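Local coordinates for AimR transcriptional regulator (Bacillus phage phi3T, PDB 5ZVV), which activates transcription of the phage aimX locus as a homodimer, apparently favouring lysis until the arbitrium peptide converts it to an inactive monomer and lysogeny follows, at the interface of chains A and B. Sequence-based numbering; all coordinates share one arbitrary frame. Chains: chain A/B, AimR transcriptional regulator.

Contact 1: the interface of chains A and B. Residues chain A 379-380, 382; chain B 345, 348-349, 352, 379-380.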
ATOM      1  N   LEU A 379      13.196  -7.158  19.854  1.00 34.15           N
ATOM      2  CA  LEU A 379      13.358  -6.105  18.857  1.00 35.73           C
ATOM      3  C   LEU A 379      13.114  -6.628  17.446  1.00 35.33           C
ATOM      4  O   LEU A 379      12.605  -5.893  16.593  1.00 37.37           O
ATOM      5  CB  LEU A 379      14.752  -5.487  18.964  1.00 32.23           C
ATOM      6  CG  LEU A 379      15.068  -4.744  20.265  1.00 37.78           C
ATOM      7  CD1 LEU A 379      16.523  -4.300  20.281  1.00 38.04           C
ATOM      8  CD2 LEU A 379      14.137  -3.554  20.452  1.00 32.09           C
ATOM      9  N   ILE A 380      13.465  -7.890  17.183  1.00 35.89           N
ATOM     10  CA  ILE A 380      13.231  -8.467  15.863  1.00 32.45           C
ATOM     11  C   ILE A 380      11.740  -8.641  15.601  1.00 37.81           C
ATOM     12  O   ILE A 380      11.278  -8.458  14.469  1.00 38.86           O
ATOM     13  CB  ILE A 380      13.988  -9.802  15.723  1.00 38.31           C
ATOM     14  CG1 ILE A 380      15.495  -9.580  15.838  1.00 34.91           C
ATOM     15  CG2 ILE A 380      13.663 -10.476  14.396  1.00 36.22           C
ATOM     16  CD1 ILE A 380      16.290 -10.861  15.939  1.00 35.72           C
ATOM     17  N   ILE A 382       9.258  -6.863  16.107  1.00 39.20           N
ATOM     18  CA  ILE A 382       8.521  -5.675  15.702  1.00 37.55           C
ATOM     19  C   ILE A 382       9.355  -4.823  14.750  1.00 38.00           C
ATOM     20  O   ILE A 382       9.004  -4.659  13.581  1.00 36.25           O
ATOM     21  CB  ILE A 382       8.076  -4.867  16.935  1.00 37.71           C
ATOM     22  CG1 ILE A 382       9.233  -4.711  17.925  1.00 37.90           C
ATOM     23  CG2 ILE A 382       6.889  -5.541  17.603  1.00 37.43           C
ATOM     24  CD1 ILE A 382      10.038  -3.442  17.745  1.00 38.62           C
TER
ATOM     25  N   TYR B 345      18.118   0.497  22.704  1.00 38.17           N
ATOM     26  CA  TYR B 345      16.856  -0.188  22.439  1.00 38.13           C
ATOM     27  C   TYR B 345      15.742   0.806  22.143  1.00 37.17           C
ATOM     28  O   TYR B 345      14.951   0.605  21.213  1.00 35.72           O
ATOM     29  CB  TYR B 345      16.474  -1.073  23.626  1.00 39.65           C
ATOM     30  CG  TYR B 345      17.446  -2.197  23.911  1.00 43.92           C
ATOM     31  CD1 TYR B 345      18.296  -2.679  22.922  1.00 35.02           C
ATOM     32  CD2 TYR B 345      17.511  -2.780  25.170  1.00 45.11           C
ATOM     33  CE1 TYR B 345      19.185  -3.705  23.182  1.00 37.36           C
ATOM     34  CE2 TYR B 345      18.395  -3.808  25.436  1.00 42.25           C
ATOM     35  CZ  TYR B 345      19.229  -4.265  24.440  1.00 39.25           C
ATOM     36  OH  TYR B 345      20.108  -5.287  24.706  1.00 46.66           O
ATOM     37  N   ILE B 348      16.278   2.157  18.721  1.00 32.57           N
ATOM     38  CA  ILE B 348      15.833   1.175  17.735  1.00 30.76           C
ATOM     39  C   ILE B 348      14.318   1.222  17.582  1.00 31.81           C
ATOM     40  O   ILE B 348      13.790   1.254  16.464  1.00 31.31           O
ATOM     41  CB  ILE B 348      16.318  -0.232  18.128  1.00 32.54           C
ATOM     42  CG1 ILE B 348      17.813  -0.378  17.844  1.00 29.86           C
ATOM     43  CG2 ILE B 348      15.512  -1.305  17.403  1.00 31.87           C
ATOM     44  CD1 ILE B 348      18.423  -1.622  18.431  1.00 33.50           C
ATOM     45  N   ARG B 349      13.596   1.240  18.707  1.00 30.57           N
ATOM     46  CA  ARG B 349      12.137   1.232  18.645  1.00 29.42           C
ATOM     47  C   ARG B 349      11.603   2.484  17.960  1.00 31.85           C
ATOM     48  O   ARG B 349      10.617   2.419  17.217  1.00 32.66           O
ATOM     49  CB  ARG B 349      11.544   1.096  20.047  1.00 35.34           C
ATOM     50  CG  ARG B 349      11.871  -0.219  20.739  1.00 35.57           C
ATOM     51  CD  ARG B 349      11.115  -0.354  22.049  1.00 38.43           C
ATOM     52  NE  ARG B 349      11.578  -1.496  22.832  1.00 41.16           N
ATOM     53  CZ  ARG B 349      12.500  -1.422  23.787  1.00 49.59           C
ATOM     54  NH1 ARG B 349      13.057  -0.254  24.083  1.00 50.05           N
ATOM     55  NH2 ARG B 349      12.864  -2.511  24.450  1.00 50.61           N
ATOM     56  N   LYS B 352      12.160   2.219  14.266  1.00 29.95           N
ATOM     57  CA  LYS B 352      11.182   1.314  13.672  1.00 35.19           C
ATOM     58  C   LYS B 352       9.808   1.967  13.577  1.00 38.15           C
ATOM     59  O   LYS B 352       9.105   1.796  12.574  1.00 36.20           O
ATOM     60  CB  LYS B 352      11.107   0.018  14.477  1.00 33.16           C
ATOM     61  CG  LYS B 352      12.219  -0.967  14.171  1.00 31.20           C
ATOM     62  CD  LYS B 352      12.129  -2.182  15.076  1.00 36.10           C
ATOM     63  CE  LYS B 352      13.035  -3.304  14.594  1.00 37.02           C
ATOM     64  NZ  LYS B 352      12.586  -3.851  13.283  1.00 38.30           N
ATOM     65  N   LEU B 379      18.939  -8.859  11.736  1.00 33.77           N
ATOM     66  CA  LEU B 379      17.502  -9.108  11.685  1.00 32.49           C
ATOM     67  C   LEU B 379      16.707  -7.936  12.253  1.00 38.07           C
ATOM     68  O   LEU B 379      15.547  -7.733  11.873  1.00 35.85           O
ATOM     69  CB  LEU B 379      17.157 -10.394  12.436  1.00 29.61           C
ATOM     70  CG  LEU B 379      17.781 -11.681  11.893  1.00 35.46           C
ATOM     71  CD1 LEU B 379      17.402 -12.866  12.765  1.00 32.88           C
ATOM     72  CD2 LEU B 379      17.374 -11.921  10.444  1.00 38.48           C
ATOM     73  N   ILE B 380      17.305  -7.160  13.161  1.00 34.24           N
ATOM     74  CA  ILE B 380      16.619  -5.979  13.673  1.00 29.74           C
ATOM     75  C   ILE B 380      16.519  -4.904  12.595  1.00 34.76           C
ATOM     76  O   ILE B 380      15.540  -4.147  12.551  1.00 32.91           O
ATOM     77  CB  ILE B 380      17.330  -5.447  14.934  1.00 34.18           C
ATOM     78  CG1 ILE B 380      17.315  -6.500  16.044  1.00 30.73           C
ATOM     79  CG2 ILE B 380      16.677  -4.166  15.426  1.00 29.87           C
ATOM     80  CD1 ILE B 380      18.116  -6.114  17.266  1.00 28.01           C
TER
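A:Ile380 and B:Ile380 meet on the two-fold axis of the AimR homodimer, their side chains crossing at about a right angle with CG1 of A:Ile380 3.6 Å from CG1 of B:Ile380. In both, CG1 lies anti to the carbonyl carbon, so that this branch rather than CG2 faces the partner isoleucine. CD1 of A:Ile380 runs on beside the axis to lie 3.6 Å from CB of B:Leu379, the side chains crossing obliquely.

Beside this centre A:Leu379 inserts its isobutyl group against helix 341-353 of chain B. With CG anti to the carbonyl carbon (chi1 -65°), its two methyls fork. CD1 sits 3.6 Å from CD1 of B:Tyr345, a ring carbon next to CG, and also touches the CD1 methyl of B:Ile348; CD2 turns to CG2 of B:Ile348 and the aliphatic CG of B:Arg349.

Towards the rim, carbons of B:Lys352 make its closest contacts: CD lies 3.6 Å from the CD1 methyl of A:Ile382, the side chains crossing at about a right angle, and CE 3.3 Å from the carbonyl O of A:Leu379. Its likely positive charge may also be drawn, without a bond, to the terminal carboxyl group of A:Ile382. No polar pair bonds across this patch. The lysine bends at its last torsion (chi4 -66°), and its side-chain amine nitrogen NZ bonds within its own chain to the carbonyl O of B:Ile380 at 3.1 Å, in the carbonyl plane on a lone pair, with a C=O...N angle of 145°.

Contact 2: the interface of chains A and B. Residues chain A 345, 372-373, 376-377, 380; chain B 345, 372-373, 376-377, 380.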
ATOM      1  N   TYR A 345      16.781 -17.752  10.606  1.00 31.00           N
ATOM      2  CA  TYR A 345      16.987 -16.397  10.101  1.00 29.49           C
ATOM      3  C   TYR A 345      16.204 -16.172   8.813  1.00 28.21           C
ATOM      4  O   TYR A 345      15.532 -15.146   8.648  1.00 30.35           O
ATOM      5  CB  TYR A 345      18.478 -16.138   9.874  1.00 29.37           C
ATOM      6  CG  TYR A 345      19.341 -16.277  11.112  1.00 34.54           C
ATOM      7  CD1 TYR A 345      18.803 -16.111  12.384  1.00 37.10           C
ATOM      8  CD2 TYR A 345      20.695 -16.569  11.007  1.00 34.06           C
ATOM      9  CE1 TYR A 345      19.589 -16.235  13.515  1.00 36.75           C
ATOM     10  CE2 TYR A 345      21.488 -16.697  12.132  1.00 34.44           C
ATOM     11  CZ  TYR A 345      20.930 -16.528  13.383  1.00 37.04           C
ATOM     12  OH  TYR A 345      21.715 -16.653  14.505  1.00 43.49           O
ATOM     13  N   ALA A 372      19.252 -17.381  22.638  1.00 51.11           N
ATOM     14  CA  ALA A 372      19.432 -16.063  22.053  1.00 43.62           C
ATOM     15  C   ALA A 372      19.006 -14.983  23.042  1.00 48.97           C
ATOM     16  O   ALA A 372      18.192 -15.213  23.941  1.00 45.45           O
ATOM     17  CB  ALA A 372      18.633 -15.928  20.756  1.00 41.48           C
ATOM     18  N   ASP A 373      19.577 -13.793  22.868  1.00 44.43           N
ATOM     19  CA  ASP A 373      19.227 -12.658  23.713  1.00 39.63           C
ATOM     20  C   ASP A 373      17.759 -12.300  23.521  1.00 39.88           C
ATOM     21  O   ASP A 373      17.346 -11.894  22.430  1.00 40.45           O
ATOM     22  CB  ASP A 373      20.123 -11.465  23.384  1.00 42.71           C
ATOM     23  CG  ASP A 373      20.014 -10.346  24.404  1.00 43.25           C
ATOM     24  OD1 ASP A 373      19.111 -10.391  25.265  1.00 43.79           O
ATOM     25  OD2 ASP A 373      20.843  -9.415  24.346  1.00 50.38           O
ATOM     26  N   LEU A 376      17.046  -8.774  22.099  1.00 39.53           N
ATOM     27  CA  LEU A 376      17.249  -8.695  20.656  1.00 37.04           C
ATOM     28  C   LEU A 376      16.116  -9.383  19.907  1.00 37.04           C
ATOM     29  O   LEU A 376      15.643  -8.877  18.882  1.00 35.51           O
ATOM     30  CB  LEU A 376      18.597  -9.308  20.276  1.00 31.27           C
ATOM     31  CG  LEU A 376      19.835  -8.623  20.858  1.00 35.95           C
ATOM     32  CD1 LEU A 376      21.103  -9.173  20.225  1.00 32.87           C
ATOM     33  CD2 LEU A 376      19.749  -7.116  20.675  1.00 36.38           C
ATOM     34  N   LEU A 377      15.660 -10.533  20.410  1.00 36.25           N
ATOM     35  CA  LEU A 377      14.535 -11.220  19.785  1.00 32.72           C
ATOM     36  C   LEU A 377      13.271 -10.372  19.841  1.00 33.38           C
ATOM     37  O   LEU A 377      12.507 -10.320  18.870  1.00 33.57           O
ATOM     38  CB  LEU A 377      14.305 -12.570  20.461  1.00 34.81           C
ATOM     39  CG  LEU A 377      15.453 -13.574  20.376  1.00 38.61           C
ATOM     40  CD1 LEU A 377      15.100 -14.843  21.129  1.00 35.45           C
ATOM     41  CD2 LEU A 377      15.797 -13.885  18.927  1.00 34.05           C
ATOM     42  N   ILE A 380      13.465  -7.890  17.183  1.00 35.89           N
ATOM     43  CA  ILE A 380      13.231  -8.467  15.863  1.00 32.45           C
ATOM     44  C   ILE A 380      11.740  -8.641  15.601  1.00 37.81           C
ATOM     45  O   ILE A 380      11.278  -8.458  14.469  1.00 38.86           O
ATOM     46  CB  ILE A 380      13.988  -9.802  15.723  1.00 38.31           C
ATOM     47  CG1 ILE A 380      15.495  -9.580  15.838  1.00 34.91           C
ATOM     48  CG2 ILE A 380      13.663 -10.476  14.396  1.00 36.22           C
ATOM     49  CD1 ILE A 380      16.290 -10.861  15.939  1.00 35.72           C
TER
ATOM     50  N   TYR B 345      18.118   0.497  22.704  1.00 38.17           N
ATOM     51  CA  TYR B 345      16.856  -0.188  22.439  1.00 38.13           C
ATOM     52  C   TYR B 345      15.742   0.806  22.143  1.00 37.17           C
ATOM     53  O   TYR B 345      14.951   0.605  21.213  1.00 35.72           O
ATOM     54  CB  TYR B 345      16.474  -1.073  23.626  1.00 39.65           C
ATOM     55  CG  TYR B 345      17.446  -2.197  23.911  1.00 43.92           C
ATOM     56  CD1 TYR B 345      18.296  -2.679  22.922  1.00 35.02           C
ATOM     57  CD2 TYR B 345      17.511  -2.780  25.170  1.00 45.11           C
ATOM     58  CE1 TYR B 345      19.185  -3.705  23.182  1.00 37.36           C
ATOM     59  CE2 TYR B 345      18.395  -3.808  25.436  1.00 42.25           C
ATOM     60  CZ  TYR B 345      19.229  -4.265  24.440  1.00 39.25           C
ATOM     61  OH  TYR B 345      20.108  -5.287  24.706  1.00 46.66           O
ATOM     62  N   ALA B 372      27.118  -7.712  21.016  1.00 49.05           N
ATOM     63  CA  ALA B 372      25.821  -8.284  20.688  1.00 45.71           C
ATOM     64  C   ALA B 372      25.930  -9.179  19.461  1.00 46.89           C
ATOM     65  O   ALA B 372      26.793  -8.987  18.599  1.00 48.20           O
ATOM     66  CB  ALA B 372      24.788  -7.183  20.445  1.00 43.60           C
ATOM     67  N   ASP B 373      25.046 -10.173  19.392  1.00 42.64           N
ATOM     68  CA  ASP B 373      25.057 -11.113  18.280  1.00 44.32           C
ATOM     69  C   ASP B 373      24.772 -10.382  16.973  1.00 39.62           C
ATOM     70  O   ASP B 373      23.741  -9.718  16.838  1.00 37.25           O
ATOM     71  CB  ASP B 373      24.025 -12.214  18.521  1.00 45.35           C
ATOM     72  CG  ASP B 373      24.196 -13.388  17.582  1.00 42.23           C
ATOM     73  OD1 ASP B 373      25.091 -13.333  16.713  1.00 45.47           O
ATOM     74  OD2 ASP B 373      23.436 -14.370  17.717  1.00 49.47           O
ATOM     75  N   LEU B 376      21.527 -11.377  14.742  1.00 35.66           N
ATOM     76  CA  LEU B 376      20.314 -10.837  15.346  1.00 31.00           C
ATOM     77  C   LEU B 376      20.177  -9.348  15.053  1.00 34.18           C
ATOM     78  O   LEU B 376      19.083  -8.859  14.744  1.00 34.71           O
ATOM     79  CB  LEU B 376      20.319 -11.091  16.859  1.00 32.64           C
ATOM     80  CG  LEU B 376      19.766 -12.415  17.408  1.00 35.81           C
ATOM     81  CD1 LEU B 376      20.286 -13.634  16.657  1.00 38.34           C
ATOM     82  CD2 LEU B 376      20.075 -12.552  18.893  1.00 40.42           C
ATOM     83  N   LEU B 377      21.289  -8.611  15.132  1.00 34.24           N
ATOM     84  CA  LEU B 377      21.260  -7.182  14.829  1.00 35.81           C
ATOM     85  C   LEU B 377      20.883  -6.939  13.376  1.00 33.94           C
ATOM     86  O   LEU B 377      20.150  -5.995  13.063  1.00 34.70           O
ATOM     87  CB  LEU B 377      22.618  -6.552  15.147  1.00 33.70           C
ATOM     88  CG  LEU B 377      23.063  -6.628  16.607  1.00 35.65           C
ATOM     89  CD1 LEU B 377      24.507  -6.187  16.757  1.00 40.94           C
ATOM     90  CD2 LEU B 377      22.157  -5.797  17.504  1.00 35.63           C
ATOM     91  N   ILE B 380      17.305  -7.160  13.161  1.00 34.24           N
ATOM     92  CA  ILE B 380      16.619  -5.979  13.673  1.00 29.74           C
ATOM     93  C   ILE B 380      16.519  -4.904  12.595  1.00 34.76           C
ATOM     94  O   ILE B 380      15.540  -4.147  12.551  1.00 32.91           O
ATOM     95  CB  ILE B 380      17.330  -5.447  14.934  1.00 34.18           C
ATOM     96  CG1 ILE B 380      17.315  -6.500  16.044  1.00 30.73           C
ATOM     97  CG2 ILE B 380      16.677  -4.166  15.426  1.00 29.87           C
ATOM     98  CD1 ILE B 380      18.116  -6.114  17.266  1.00 28.01           C
TER
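Two copies of one leucine pack against each other here in different conformations, showing how a two-fold interface can relax its symmetry at the level of side chains. A:Leu376 and B:Leu376 cross at about a right angle, with the CD1 methyl of A:Leu376 3.8 Å from the CD2 methyl of B:Leu376. That CD2 also lies against CB of A:Leu376, so the B methyl rests alongside the root of the opposing side chain as well as at its tip. B:Leu376 differs from A:Leu376 at both torsions: its chi1 is -87° against -62°, and its second torsion is turned to 47°, so that CD1 points to A:Tyr345 while CD2 lies against A:Leu376.

The isoleucine pair of the axis closes one side of this centre. CD2 of A:Leu376 approaches CD1 of B:Ile380 at 3.9 Å, the side chains again nearly perpendicular, and also brushes CD2 of B:Leu377. In the reverse direction the match is less exact: CD1 of A:Ile380 lies over the backbone of B:Leu376, 3.6 Å from its carbonyl O.

Further out, the CD1 methyl of B:Leu376 reaches the phenol end of A:Tyr345, 4.0 Å from the hydroxyl OH and about as close to the ring carbon CE1, ortho to the hydroxyl-bearing carbon. CD2 of B:Leu376 faces the CB methyl of A:Ala372 at 4.1 Å, while CD1 of A:Leu376 meets CB of B:Ala372 in the corresponding place.

At the polar rim, B:Tyr345 brings its hydroxyl OH to 4.2 Å from the carboxyl oxygen OD2 of A:Asp373, too far for a hydrogen bond, and no polar atoms pair across the patch. Burial of apolar surface therefore dominates this part of the homodimer contact. A:Leu376 and B:Leu376 belong to the last helix, 374-380, of their chains; A:Ala372 and A:Asp373, like B:Ala372 and B:Asp373, lie in the loop leading into it; A:Tyr345 and B:Tyr345 project from helix 341-353.

Contact 1 and contact 2 are neighbouring parts of one continuous two-fold interface, their C-alpha centres about 8 Å apart. They share A:Ile380, B:Ile380 and B:Tyr345, and both draw on helices 341-353 and 374-380. Contact 1 extends to the chain terminus, contact 2 to the loop before the last helix, so that this short helix presents successive turns to the partner. Since the active form is a dimer and the arbitrium peptide shifts it to a monomer, an interface built here from apolar packing may suit reversible association; the structure alone does not show how the peptide acts.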